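Local coordinates for protein nitroalkane oxidase (Podospora anserina, PDB 3MKH) that oxidises primary and secondary nitroalkanes to aldehydes or ketones with FAD, releasing nitrite and reducing molecular oxygen to hydrogen peroxide, at residues T95-T99 against A171-A175; P128-F134 against C182-V188; K356-E361 against I405-H409. All coordinates share one frame; numbering follows the deposited sequence.

Interaction 1 (T95-T99 against A171-A175); sequences TIFAT and ATNCA. With FAD (flavin-adenine dinucleotide), chain E.
Thr172 and Asn173 press against the flank of helix 90-109 formed by Thr95, Ala98 and Thr99, at the tip of a type II beta turn that runs from Ala171 to Cys174. The turn belongs to the flavin pocket of this acyl-CoA dehydrogenase fold. Ala171 opens it beside the pyrimidine ring, its CA 3.6 Å from N3 of FAD. Thr172 stands between cofactor and helix. Its chi1 of -56° sets CG2 anti to the backbone N and leaves OG1 beside that N, which sends the methyl to the helix and the hydroxyl to the flavin, OG1 lying 2.8 Å from FAD N5. The methyl is tightly packed, with Thr172 CG2 only 3.2 Å from Ala98 CB. Thr172 N adds a weak hydrogen bond to FAD O4, and Thr172 O accepts one from Ser131 OG. Asn173 follows in the left-handed backbone region, and its side chain reaches the helix between Thr95 and Thr99, beside Ala98. The hydroxyl of Thr99 is itself hydrogen-bonded to Tyr51. The turn closes at Cys174, where Cys174 N donates to Ala171 O over 3.1 Å.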
loop_
_atom_site.group_PDB
_atom_site.type_symbol
_atom_site.label_atom_id
_atom_site.label_comp_id
_atom_site.label_asym_id
_atom_site.label_seq_id
_atom_site.Cartn_x
_atom_site.Cartn_y
_atom_site.Cartn_z
ATOM N N THR A 95 8.694 28.616 -10.441
ATOM C CA THR A 95 8.423 29.845 -11.195
ATOM C C THR A 95 9.262 29.886 -12.472
ATOM O O THR A 95 8.760 30.209 -13.556
ATOM C CB THR A 95 8.658 31.089 -10.334
ATOM O OG1 THR A 95 7.684 31.100 -9.287
ATOM C CG2 THR A 95 8.505 32.367 -11.151
ATOM N N ILE A 96 10.531 29.522 -12.339
ATOM C CA ILE A 96 11.411 29.422 -13.489
ATOM C C ILE A 96 10.967 28.334 -14.454
ATOM O O ILE A 96 10.837 28.579 -15.648
ATOM C CB ILE A 96 12.867 29.200 -13.052
ATOM C CG1 ILE A 96 13.340 30.393 -12.230
ATOM C CG2 ILE A 96 13.766 29.004 -14.260
ATOM C CD1 ILE A 96 14.680 30.184 -11.544
ATOM N N PHE A 97 10.736 27.128 -13.954
ATOM C CA PHE A 97 10.319 26.032 -14.831
ATOM C C PHE A 97 8.990 26.315 -15.531
ATOM O O PHE A 97 8.759 25.873 -16.662
ATOM C CB PHE A 97 10.243 24.711 -14.048
ATOM C CG PHE A 97 11.545 24.319 -13.408
ATOM C CD1 PHE A 97 12.750 24.723 -13.972
ATOM C CD2 PHE A 97 11.572 23.550 -12.255
ATOM C CE1 PHE A 97 13.961 24.369 -13.397
ATOM C CE2 PHE A 97 12.769 23.188 -11.673
ATOM C CZ PHE A 97 13.974 23.597 -12.244
ATOM N N ALA A 98 8.111 27.052 -14.858
ATOM C CA ALA A 98 6.795 27.366 -15.427
ATOM C C ALA A 98 6.920 28.237 -16.684
ATOM O O ALA A 98 6.117 28.123 -17.611
ATOM C CB ALA A 98 5.920 28.060 -14.378
ATOM N N THR A 99 7.926 29.098 -16.725
ATOM C CA THR A 99 8.162 29.899 -17.939
ATOM C C THR A 99 8.569 28.934 -19.056
ATOM O O THR A 99 8.199 29.116 -20.207
ATOM C CB THR A 99 9.250 30.965 -17.722
ATOM O OG1 THR A 99 8.703 32.056 -16.963
ATOM C CG2 THR A 99 9.799 31.500 -19.053
ATOM N N ALA A 171 -2.765 28.935 -13.525
ATOM C CA ALA A 171 -1.775 29.021 -14.594
ATOM C C ALA A 171 -0.568 29.827 -14.146
ATOM O O ALA A 171 -0.573 31.065 -14.119
ATOM C CB ALA A 171 -2.384 29.582 -15.861
ATOM N N THR A 172 0.471 29.097 -13.785
ATOM C CA THR A 172 1.631 29.685 -13.149
ATOM C C THR A 172 2.237 30.821 -13.978
ATOM O O THR A 172 2.499 30.653 -15.167
ATOM C CB THR A 172 2.684 28.596 -12.888
ATOM O OG1 THR A 172 2.095 27.551 -12.103
ATOM C CG2 THR A 172 3.874 29.170 -12.167
ATOM N N ASN A 173 2.447 31.969 -13.332
ATOM C CA ASN A 173 3.060 33.150 -13.949
ATOM C C ASN A 173 2.125 34.030 -14.792
ATOM O O ASN A 173 2.536 35.111 -15.210
ATOM C CB ASN A 173 4.258 32.777 -14.859
ATOM C CG ASN A 173 5.451 32.211 -14.111
ATOM O OD1 ASN A 173 6.356 31.616 -14.737
ATOM N ND2 ASN A 173 5.496 32.405 -12.804
ATOM N N CYS A 174 0.895 33.588 -15.064
ATOM C CA CYS A 174 0.074 34.277 -16.070
ATOM C C CYS A 174 -0.181 35.760 -15.770
ATOM O O CYS A 174 -0.412 36.558 -16.690
ATOM C CB CYS A 174 -1.263 33.557 -16.292
ATOM S SG CYS A 174 -2.396 33.660 -14.877
ATOM N N ALA A 175 -0.122 36.137 -14.493
ATOM C CA ALA A 175 -0.431 37.519 -14.126
ATOM C C ALA A 175 0.788 38.457 -14.121
ATOM O O ALA A 175 0.639 39.671 -13.982
ATOM C CB ALA A 175 -1.167 37.555 -12.772
HETATM P PA FAD E . -9.824 18.740 -12.590
HETATM O O1A FAD E . -10.643 18.980 -13.776
HETATM O O2A FAD E . -9.720 19.787 -11.572
HETATM O O5B FAD E . -10.337 17.386 -11.893
HETATM C C5B FAD E . -10.363 17.254 -10.474
HETATM C C4B FAD E . -10.585 15.802 -10.012
HETATM O O4B FAD E . -11.877 15.362 -10.453
HETATM C C3B FAD E . -9.585 14.846 -10.656
HETATM O O3B FAD E . -8.424 14.730 -9.833
HETATM C C2B FAD E . -10.345 13.532 -10.657
HETATM O O2B FAD E . -10.184 12.873 -9.405
HETATM C C1B FAD E . -11.801 13.965 -10.834
HETATM N N9A FAD E . -12.170 13.805 -12.268
HETATM C C8A FAD E . -12.544 14.777 -13.095
HETATM N N7A FAD E . -12.790 14.273 -14.299
HETATM C C5A FAD E . -12.573 12.965 -14.239
HETATM C C6A FAD E . -12.668 11.932 -15.161
HETATM N N6A FAD E . -13.043 12.173 -16.410
HETATM N N1A FAD E . -12.376 10.687 -14.770
HETATM C C2A FAD E . -12.003 10.438 -13.528
HETATM N N3A FAD E . -11.904 11.399 -12.624
HETATM C C4A FAD E . -12.179 12.666 -12.948
HETATM N N1 FAD E . -2.296 24.961 -14.935
HETATM C C2 FAD E . -1.930 25.566 -16.130
HETATM O O2 FAD E . -2.754 25.675 -17.027
HETATM N N3 FAD E . -0.634 26.041 -16.307
HETATM C C4 FAD E . 0.307 25.922 -15.287
HETATM O O4 FAD E . 1.447 26.349 -15.452
HETATM C C4X FAD E . -0.059 25.318 -14.091
HETATM N N5 FAD E . 0.861 25.176 -13.049
HETATM C C5X FAD E . 0.393 24.891 -11.762
HETATM C C6 FAD E . 1.208 25.073 -10.648
HETATM C C7 FAD E . 0.725 24.791 -9.376
HETATM C C7M FAD E . 1.607 24.990 -8.147
HETATM C C8 FAD E . -0.573 24.323 -9.220
HETATM C C8M FAD E . -1.117 24.010 -7.826
HETATM C C9 FAD E . -1.380 24.135 -10.332
HETATM C C9A FAD E . -0.901 24.421 -11.601
HETATM N N10 FAD E . -1.713 24.238 -12.720
HETATM C C10 FAD E . -1.356 24.840 -13.920
HETATM C "C1'" FAD E . -2.937 23.404 -12.648
HETATM C "C2'" FAD E . -2.609 21.931 -12.893
HETATM O "O2'" FAD E . -2.097 21.759 -14.211
HETATM C "C3'" FAD E . -3.816 21.003 -12.676
HETATM O "O3'" FAD E . -3.357 19.660 -12.715
HETATM C "C4'" FAD E . -4.919 21.163 -13.732
HETATM O "O4'" FAD E . -5.734 22.286 -13.428
HETATM C "C5'" FAD E . -5.801 19.910 -13.777
HETATM O "O5'" FAD E . -6.320 19.593 -12.483
HETATM P P FAD E . -7.025 18.191 -12.207
HETATM O O1P FAD E . -6.196 17.137 -12.802
HETATM O O2P FAD E . -7.364 18.103 -10.786
HETATM O O3P FAD E . -8.359 18.325 -13.106
#

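Interaction 2 (P128-F134 against C182-V188); sequences PLASLVF and CDLACVV. With FAD (flavin-adenine dinucleotide), chain E.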
loop_
_atom_site.group_PDB
_atom_site.type_symbol
_atom_site.label_atom_id
_atom_site.label_comp_id
_atom_site.label_asym_id
_atom_site.label_seq_id
_atom_site.Cartn_x
_atom_site.Cartn_y
_atom_site.Cartn_z
ATOM N N PRO A 128 11.615 38.311 -18.220
ATOM C CA PRO A 128 10.349 38.009 -18.888
ATOM C C PRO A 128 9.730 36.712 -18.356
ATOM O O PRO A 128 10.452 35.761 -18.078
ATOM C CB PRO A 128 10.754 37.836 -20.357
ATOM C CG PRO A 128 12.206 37.377 -20.306
ATOM C CD PRO A 128 12.786 38.088 -19.096
ATOM N N LEU A 129 8.410 36.695 -18.232
ATOM C CA LEU A 129 7.666 35.539 -17.751
ATOM C C LEU A 129 6.746 35.030 -18.840
ATOM O O LEU A 129 6.139 35.826 -19.565
ATOM C CB LEU A 129 6.801 35.939 -16.555
ATOM C CG LEU A 129 7.501 36.202 -15.231
ATOM C CD1 LEU A 129 6.547 36.949 -14.306
ATOM C CD2 LEU A 129 7.940 34.885 -14.621
ATOM N N ALA A 130 6.645 33.709 -18.950
ATOM C CA ALA A 130 5.726 33.064 -19.880
ATOM C C ALA A 130 4.842 32.110 -19.088
ATOM O O ALA A 130 5.223 31.661 -18.005
ATOM C CB ALA A 130 6.495 32.299 -20.998
ATOM N N SER A 131 3.667 31.811 -19.625
ATOM C CA SER A 131 2.688 30.979 -18.935
ATOM C C SER A 131 1.922 30.134 -19.935
ATOM O O SER A 131 1.558 30.616 -21.002
ATOM C CB SER A 131 1.703 31.861 -18.161
ATOM O OG SER A 131 0.801 31.078 -17.399
ATOM N N LEU A 132 1.703 28.864 -19.597
ATOM C CA LEU A 132 0.794 28.015 -20.365
ATOM C C LEU A 132 -0.550 28.087 -19.652
ATOM O O LEU A 132 -0.726 27.578 -18.529
ATOM C CB LEU A 132 1.325 26.577 -20.464
ATOM C CG LEU A 132 0.439 25.473 -21.078
ATOM C CD1 LEU A 132 -0.373 25.962 -22.248
ATOM C CD2 LEU A 132 1.288 24.282 -21.497
ATOM N N VAL A 133 -1.480 28.794 -20.276
ATOM C CA VAL A 133 -2.711 29.178 -19.609
ATOM C C VAL A 133 -3.818 28.247 -20.074
ATOM O O VAL A 133 -4.521 28.519 -21.047
ATOM C CB VAL A 133 -3.070 30.634 -19.883
ATOM C CG1 VAL A 133 -4.263 31.061 -19.016
ATOM C CG2 VAL A 133 -1.862 31.531 -19.615
ATOM N N PHE A 134 -3.934 27.136 -19.353
ATOM C CA PHE A 134 -4.794 26.022 -19.706
ATOM C C PHE A 134 -5.927 25.894 -18.689
ATOM O O PHE A 134 -7.107 25.889 -19.052
ATOM C CB PHE A 134 -3.945 24.750 -19.685
ATOM C CG PHE A 134 -4.666 23.511 -20.147
ATOM C CD1 PHE A 134 -5.360 22.721 -19.247
ATOM C CD2 PHE A 134 -4.612 23.109 -21.473
ATOM C CE1 PHE A 134 -6.012 21.567 -19.671
ATOM C CE2 PHE A 134 -5.258 21.958 -21.896
ATOM C CZ PHE A 134 -5.958 21.192 -20.999
ATOM N N CYS A 182 1.426 38.680 -17.732
ATOM C CA CYS A 182 2.818 38.324 -17.993
ATOM C C CYS A 182 3.229 38.719 -19.422
ATOM O O CYS A 182 2.394 39.154 -20.220
ATOM C CB CYS A 182 3.037 36.826 -17.746
ATOM S SG CYS A 182 2.292 35.750 -19.011
ATOM N N ASP A 183 4.510 38.561 -19.738
ATOM C CA ASP A 183 5.027 38.886 -21.077
ATOM C C ASP A 183 4.426 38.053 -22.199
ATOM O O ASP A 183 4.119 38.578 -23.272
ATOM C CB ASP A 183 6.547 38.724 -21.109
ATOM C CG ASP A 183 7.240 39.547 -20.037
ATOM O OD1 ASP A 183 7.837 40.588 -20.383
ATOM O OD2 ASP A 183 7.191 39.151 -18.850
ATOM N N LEU A 184 4.285 36.749 -21.974
ATOM C CA LEU A 184 3.832 35.870 -23.047
ATOM C C LEU A 184 2.981 34.732 -22.502
ATOM O O LEU A 184 3.487 33.848 -21.826
ATOM C CB LEU A 184 5.036 35.300 -23.799
ATOM C CG LEU A 184 4.683 34.440 -25.008
ATOM C CD1 LEU A 184 3.809 35.256 -25.943
ATOM C CD2 LEU A 184 5.958 33.973 -25.729
ATOM N N ALA A 185 1.687 34.756 -22.789
ATOM C CA ALA A 185 0.787 33.701 -22.330
ATOM C C ALA A 185 0.333 32.872 -23.528
ATOM O O ALA A 185 -0.088 33.435 -24.538
ATOM C CB ALA A 185 -0.430 34.312 -21.615
ATOM N N CYS A 186 0.434 31.547 -23.427
ATOM C CA CYS A 186 -0.177 30.663 -24.424
ATOM C C CYS A 186 -1.561 30.262 -23.920
ATOM O O CYS A 186 -1.677 29.416 -23.030
ATOM C CB CYS A 186 0.676 29.417 -24.649
ATOM S SG CYS A 186 2.238 29.771 -25.502
ATOM N N VAL A 187 -2.605 30.875 -24.478
ATOM C CA VAL A 187 -3.949 30.693 -23.938
ATOM C C VAL A 187 -4.666 29.606 -24.705
ATOM O O VAL A 187 -4.894 29.711 -25.923
ATOM C CB VAL A 187 -4.764 31.991 -23.946
ATOM C CG1 VAL A 187 -6.166 31.764 -23.328
ATOM C CG2 VAL A 187 -4.015 33.064 -23.177
ATOM N N VAL A 188 -4.987 28.542 -23.986
ATOM C CA VAL A 188 -5.722 27.445 -24.563
ATOM C C VAL A 188 -7.199 27.751 -24.427
ATOM O O VAL A 188 -7.711 28.010 -23.326
ATOM C CB VAL A 188 -5.384 26.126 -23.871
ATOM C CG1 VAL A 188 -6.092 24.947 -24.572
ATOM C CG2 VAL A 188 -3.873 25.926 -23.880
HETATM P PA FAD E . -9.824 18.740 -12.590
HETATM O O1A FAD E . -10.643 18.980 -13.776
HETATM O O2A FAD E . -9.720 19.787 -11.572
HETATM O O5B FAD E . -10.337 17.386 -11.893
HETATM C C5B FAD E . -10.363 17.254 -10.474
HETATM C C4B FAD E . -10.585 15.802 -10.012
HETATM O O4B FAD E . -11.877 15.362 -10.453
HETATM C C3B FAD E . -9.585 14.846 -10.656
HETATM O O3B FAD E . -8.424 14.730 -9.833
HETATM C C2B FAD E . -10.345 13.532 -10.657
HETATM O O2B FAD E . -10.184 12.873 -9.405
HETATM C C1B FAD E . -11.801 13.965 -10.834
HETATM N N9A FAD E . -12.170 13.805 -12.268
HETATM C C8A FAD E . -12.544 14.777 -13.095
HETATM N N7A FAD E . -12.790 14.273 -14.299
HETATM C C5A FAD E . -12.573 12.965 -14.239
HETATM C C6A FAD E . -12.668 11.932 -15.161
HETATM N N6A FAD E . -13.043 12.173 -16.410
HETATM N N1A FAD E . -12.376 10.687 -14.770
HETATM C C2A FAD E . -12.003 10.438 -13.528
HETATM N N3A FAD E . -11.904 11.399 -12.624
HETATM C C4A FAD E . -12.179 12.666 -12.948
HETATM N N1 FAD E . -2.296 24.961 -14.935
HETATM C C2 FAD E . -1.930 25.566 -16.130
HETATM O O2 FAD E . -2.754 25.675 -17.027
HETATM N N3 FAD E . -0.634 26.041 -16.307
HETATM C C4 FAD E . 0.307 25.922 -15.287
HETATM O O4 FAD E . 1.447 26.349 -15.452
HETATM C C4X FAD E . -0.059 25.318 -14.091
HETATM N N5 FAD E . 0.861 25.176 -13.049
HETATM C C5X FAD E . 0.393 24.891 -11.762
HETATM C C6 FAD E . 1.208 25.073 -10.648
HETATM C C7 FAD E . 0.725 24.791 -9.376
HETATM C C7M FAD E . 1.607 24.990 -8.147
HETATM C C8 FAD E . -0.573 24.323 -9.220
HETATM C C8M FAD E . -1.117 24.010 -7.826
HETATM C C9 FAD E . -1.380 24.135 -10.332
HETATM C C9A FAD E . -0.901 24.421 -11.601
HETATM N N10 FAD E . -1.713 24.238 -12.720
HETATM C C10 FAD E . -1.356 24.840 -13.920
HETATM C "C1'" FAD E . -2.937 23.404 -12.648
HETATM C "C2'" FAD E . -2.609 21.931 -12.893
HETATM O "O2'" FAD E . -2.097 21.759 -14.211
HETATM C "C3'" FAD E . -3.816 21.003 -12.676
HETATM O "O3'" FAD E . -3.357 19.660 -12.715
HETATM C "C4'" FAD E . -4.919 21.163 -13.732
HETATM O "O4'" FAD E . -5.734 22.286 -13.428
HETATM C "C5'" FAD E . -5.801 19.910 -13.777
HETATM O "O5'" FAD E . -6.320 19.593 -12.483
HETATM P P FAD E . -7.025 18.191 -12.207
HETATM O O1P FAD E . -6.196 17.137 -12.802
HETATM O O2P FAD E . -7.364 18.103 -10.786
HETATM O O3P FAD E . -8.359 18.325 -13.106
#
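Ala130 to Val133 pair in parallel with Leu184 to Val187, the axes of strands 130-133 and 184-188 lying 4.7 Å apart and only 11° from parallel, in the beta domain of the acyl-CoA dehydrogenase fold. The backbone ladder has five rungs, the first made by Leu129, just before its strand. Leu129 O accepts from Leu184 N, Leu184 O from Ser131 N, Ser131 O from Cys186 N, Cys186 O from Val133 N and Val133 O from Val188 N. In the last, the N-H of Val188 points almost straight at Val133 O, with N and O 3.0 Å apart.

A side chain extends the ladder beyond its first rung: Asp183 OD2 takes the N-H of Leu129 at 2.8 Å and 171°, met from above the carboxylate plane. With an alanine here, the buried N-H of Leu129 would probably lose its acceptor and the start of the strand would be held less firmly.

Apolar contacts fill both faces. On one, Val133 CG2 meets Ala185 CB at 3.7 Å; on the other, which helix 90-109 covers, Leu132 CD1 reaches Val188 CG2 at 3.9 Å. With CG anti to the backbone N (chi1 -175°), the Phe134 ring is carried to Val188, whose CG2 meets its edge 3.8 Å from CD2. Phe270 and Phe151 make edge-to-face contacts with the same ring.

Two main-chain groups of segment 128-134 serve the cofactor. Leu132 O accepts from FAD N3 at 2.7 Å, and Phe134 N donates to FAD O2 at 3.0 Å. Ser131 and Val133 spend both N-H and carbonyl on the sheet while Leu132 and Phe134 read the flavin's pyrimidine edge, so the strand pairing probably helps to position the acceptor and donor that meet the flavin.

Interaction 3 (K356-E361 against I405-H409); sequences KVFCSE and IRRRH
Val357 lies over one face of the Arg407 guanidinium, its CG1 3.6 Å from NH2, while the carboxylate of Glu361 and a water sit at the edge. The salt bridge runs from Arg407 NH2 to Glu361 OE2 at 2.8 Å, using the syn side of that oxygen, and OE1 also lies close to the same nitrogen. The two flat groups are twisted 38° apart, so they do not meet as a coplanar pair. The water accepts from Arg407 NH1, but its approach to Glu361 OE2 is suspiciously short, and a water bridge between the two residues is therefore tentative.

Glu361, Val357 and Arg407 join helices 345-374 and 402-415 of the helical C-terminal domain of the acyl-CoA dehydrogenase fold. The two short segments run at 147° to each other with their axes 11.2 Å apart, a separation spanned mainly by long side chains. Nearby, Arg408 forms a salt bridge with Asp315 of the third subunit.

Deeper in, Val357 CG2 rests on Arg406 CB at 3.8 Å. Lys356 crosses Arg406 at about a right angle, with Lys356 CE 3.9 Å from Arg406 NE. The bend at chi2 (-77°) carries the lysine chain across Arg406 and toward the carbonyls of Leu395, Phe398 and Gly400, which take its NZ. Arg406 NH2 makes a salt bridge with Asp399, the inferred proton acceptor, and a hydrogen bond to Phe270 O. Lys356 NZ and Arg406 NE are 4.7 Å apart, yet both cations are surrounded by acceptors, Gly400 O being shared (weakly by Arg406 NE), which probably offsets their repulsion. Within helix 345-374, Lys356 O receives both the amide and, at 2.8 Å, the hydroxyl OG of Ser360, from opposite faces of its plane.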
loop_
_atom_site.group_PDB
_atom_site.type_symbol
_atom_site.label_atom_id
_atom_site.label_comp_id
_atom_site.label_asym_id
_atom_site.label_seq_id
_atom_site.Cartn_x
_atom_site.Cartn_y
_atom_site.Cartn_z
ATOM N N LYS A 356 5.634 10.393 -14.547
ATOM C CA LYS A 356 4.853 11.400 -13.821
ATOM C C LYS A 356 4.035 10.729 -12.713
ATOM O O LYS A 356 4.088 11.133 -11.558
ATOM C CB LYS A 356 3.935 12.169 -14.777
ATOM C CG LYS A 356 3.439 13.528 -14.265
ATOM C CD LYS A 356 2.309 13.420 -13.229
ATOM C CE LYS A 356 1.533 14.757 -13.125
ATOM N NZ LYS A 356 0.437 14.715 -12.082
ATOM N N VAL A 357 3.280 9.697 -13.066
ATOM C CA VAL A 357 2.423 9.048 -12.086
ATOM C C VAL A 357 3.227 8.339 -10.998
ATOM O O VAL A 357 2.922 8.461 -9.817
ATOM C CB VAL A 357 1.446 8.057 -12.752
ATOM C CG1 VAL A 357 0.663 7.283 -11.686
ATOM C CG2 VAL A 357 0.511 8.806 -13.692
ATOM N N PHE A 358 4.258 7.597 -11.381
ATOM C CA PHE A 358 5.021 6.825 -10.395
ATOM C C PHE A 358 5.733 7.727 -9.385
ATOM O O PHE A 358 5.653 7.509 -8.182
ATOM C CB PHE A 358 6.063 5.923 -11.084
ATOM C CG PHE A 358 6.934 5.141 -10.116
ATOM C CD1 PHE A 358 8.117 5.679 -9.628
ATOM C CD2 PHE A 358 6.551 3.884 -9.675
ATOM C CE1 PHE A 358 8.923 4.960 -8.736
ATOM C CE2 PHE A 358 7.339 3.165 -8.790
ATOM C CZ PHE A 358 8.532 3.702 -8.317
ATOM N N CYS A 359 6.459 8.716 -9.903
ATOM C CA CYS A 359 7.340 9.543 -9.101
ATOM C C CYS A 359 6.555 10.532 -8.238
ATOM O O CYS A 359 6.944 10.799 -7.103
ATOM C CB CYS A 359 8.342 10.298 -9.988
ATOM S SG CYS A 359 9.481 9.208 -10.938
ATOM N N SER A 360 5.460 11.075 -8.769
ATOM C CA SER A 360 4.667 12.028 -7.985
ATOM C C SER A 360 4.125 11.326 -6.748
ATOM O O SER A 360 4.184 11.861 -5.649
ATOM C CB SER A 360 3.523 12.639 -8.811
ATOM O OG SER A 360 2.613 11.634 -9.228
ATOM N N GLU A 361 3.626 10.108 -6.920
ATOM C CA GLU A 361 3.004 9.402 -5.807
ATOM C C GLU A 361 4.058 8.834 -4.861
ATOM O O GLU A 361 3.877 8.832 -3.635
ATOM C CB GLU A 361 2.023 8.334 -6.326
ATOM C CG GLU A 361 0.785 8.998 -6.928
ATOM C CD GLU A 361 -0.214 8.033 -7.552
ATOM O OE1 GLU A 361 -0.114 6.806 -7.320
ATOM O OE2 GLU A 361 -1.115 8.523 -8.267
ATOM N N ILE A 405 -6.728 12.863 -15.363
ATOM C CA ILE A 405 -6.063 13.154 -16.638
ATOM C C ILE A 405 -5.014 12.115 -17.027
ATOM O O ILE A 405 -5.206 11.357 -17.992
ATOM C CB ILE A 405 -5.456 14.568 -16.640
ATOM C CG1 ILE A 405 -6.572 15.593 -16.372
ATOM C CG2 ILE A 405 -4.718 14.841 -17.959
ATOM C CD1 ILE A 405 -6.194 17.028 -16.670
ATOM N N ARG A 406 -3.907 12.079 -16.287
ATOM C CA ARG A 406 -2.812 11.170 -16.631
ATOM C C ARG A 406 -3.270 9.699 -16.790
ATOM O O ARG A 406 -2.947 9.059 -17.796
ATOM C CB ARG A 406 -1.629 11.311 -15.662
ATOM C CG ARG A 406 -1.064 12.736 -15.527
ATOM C CD ARG A 406 -0.865 13.442 -16.874
ATOM N NE ARG A 406 0.088 14.553 -16.740
ATOM C CZ ARG A 406 0.903 14.982 -17.704
ATOM N NH1 ARG A 406 0.886 14.415 -18.911
ATOM N NH2 ARG A 406 1.746 15.983 -17.458
ATOM N N ARG A 407 -4.019 9.156 -15.832
ATOM C CA ARG A 407 -4.474 7.769 -15.988
ATOM C C ARG A 407 -5.487 7.571 -17.139
ATOM O O ARG A 407 -5.557 6.483 -17.714
ATOM C CB ARG A 407 -5.004 7.176 -14.678
ATOM C CG ARG A 407 -3.924 6.955 -13.608
ATOM C CD ARG A 407 -4.465 6.124 -12.408
ATOM N NE ARG A 407 -3.394 5.843 -11.452
ATOM C CZ ARG A 407 -3.085 6.635 -10.429
ATOM N NH1 ARG A 407 -3.798 7.734 -10.189
ATOM N NH2 ARG A 407 -2.082 6.314 -9.634
ATOM N N ARG A 408 -6.279 8.599 -17.451
ATOM C CA ARG A 408 -7.206 8.551 -18.593
ATOM C C ARG A 408 -6.425 8.500 -19.903
ATOM O O ARG A 408 -6.849 7.866 -20.861
ATOM C CB ARG A 408 -8.138 9.768 -18.635
ATOM C CG ARG A 408 -9.099 9.903 -17.467
ATOM C CD ARG A 408 -9.687 8.560 -17.069
ATOM N NE ARG A 408 -9.302 8.263 -15.701
ATOM C CZ ARG A 408 -8.935 7.070 -15.247
ATOM N NH1 ARG A 408 -8.908 6.010 -16.046
ATOM N NH2 ARG A 408 -8.592 6.949 -13.968
ATOM N N HIS A 409 -5.297 9.201 -19.963
ATOM C CA HIS A 409 -4.451 9.097 -21.142
ATOM C C HIS A 409 -3.853 7.688 -21.274
ATOM O O HIS A 409 -3.907 7.097 -22.343
ATOM C CB HIS A 409 -3.380 10.184 -21.148
ATOM C CG HIS A 409 -3.918 11.541 -21.483
ATOM N ND1 HIS A 409 -3.548 12.230 -22.617
ATOM C CD2 HIS A 409 -4.824 12.323 -20.848
ATOM C CE1 HIS A 409 -4.185 13.387 -22.656
ATOM N NE2 HIS A 409 -4.968 13.467 -21.596
HETATM O O HOH W 1 -3.351 9.556 -7.772
#

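In the fold
Interactions 1 and 2 are buried neighbours, their centres 7 Å apart, and their segments alternate along the chain. They share the flavin and are joined by a probable backbone hydrogen bond from Cys182 N to Cys174 O; helix 90-109 takes part in one and packs on the sheet of the other. Interaction 1 relies on close packing of small side chains, interaction 2 on a ladder of backbone hydrogen bonds. Interaction 3, about 21 and 24 Å from them between centres, lies in the C-terminal helices. Its inner part is buried near Asp399, its outer salt bridge is only partly exposed, and charged side chains replace main-chain pairing.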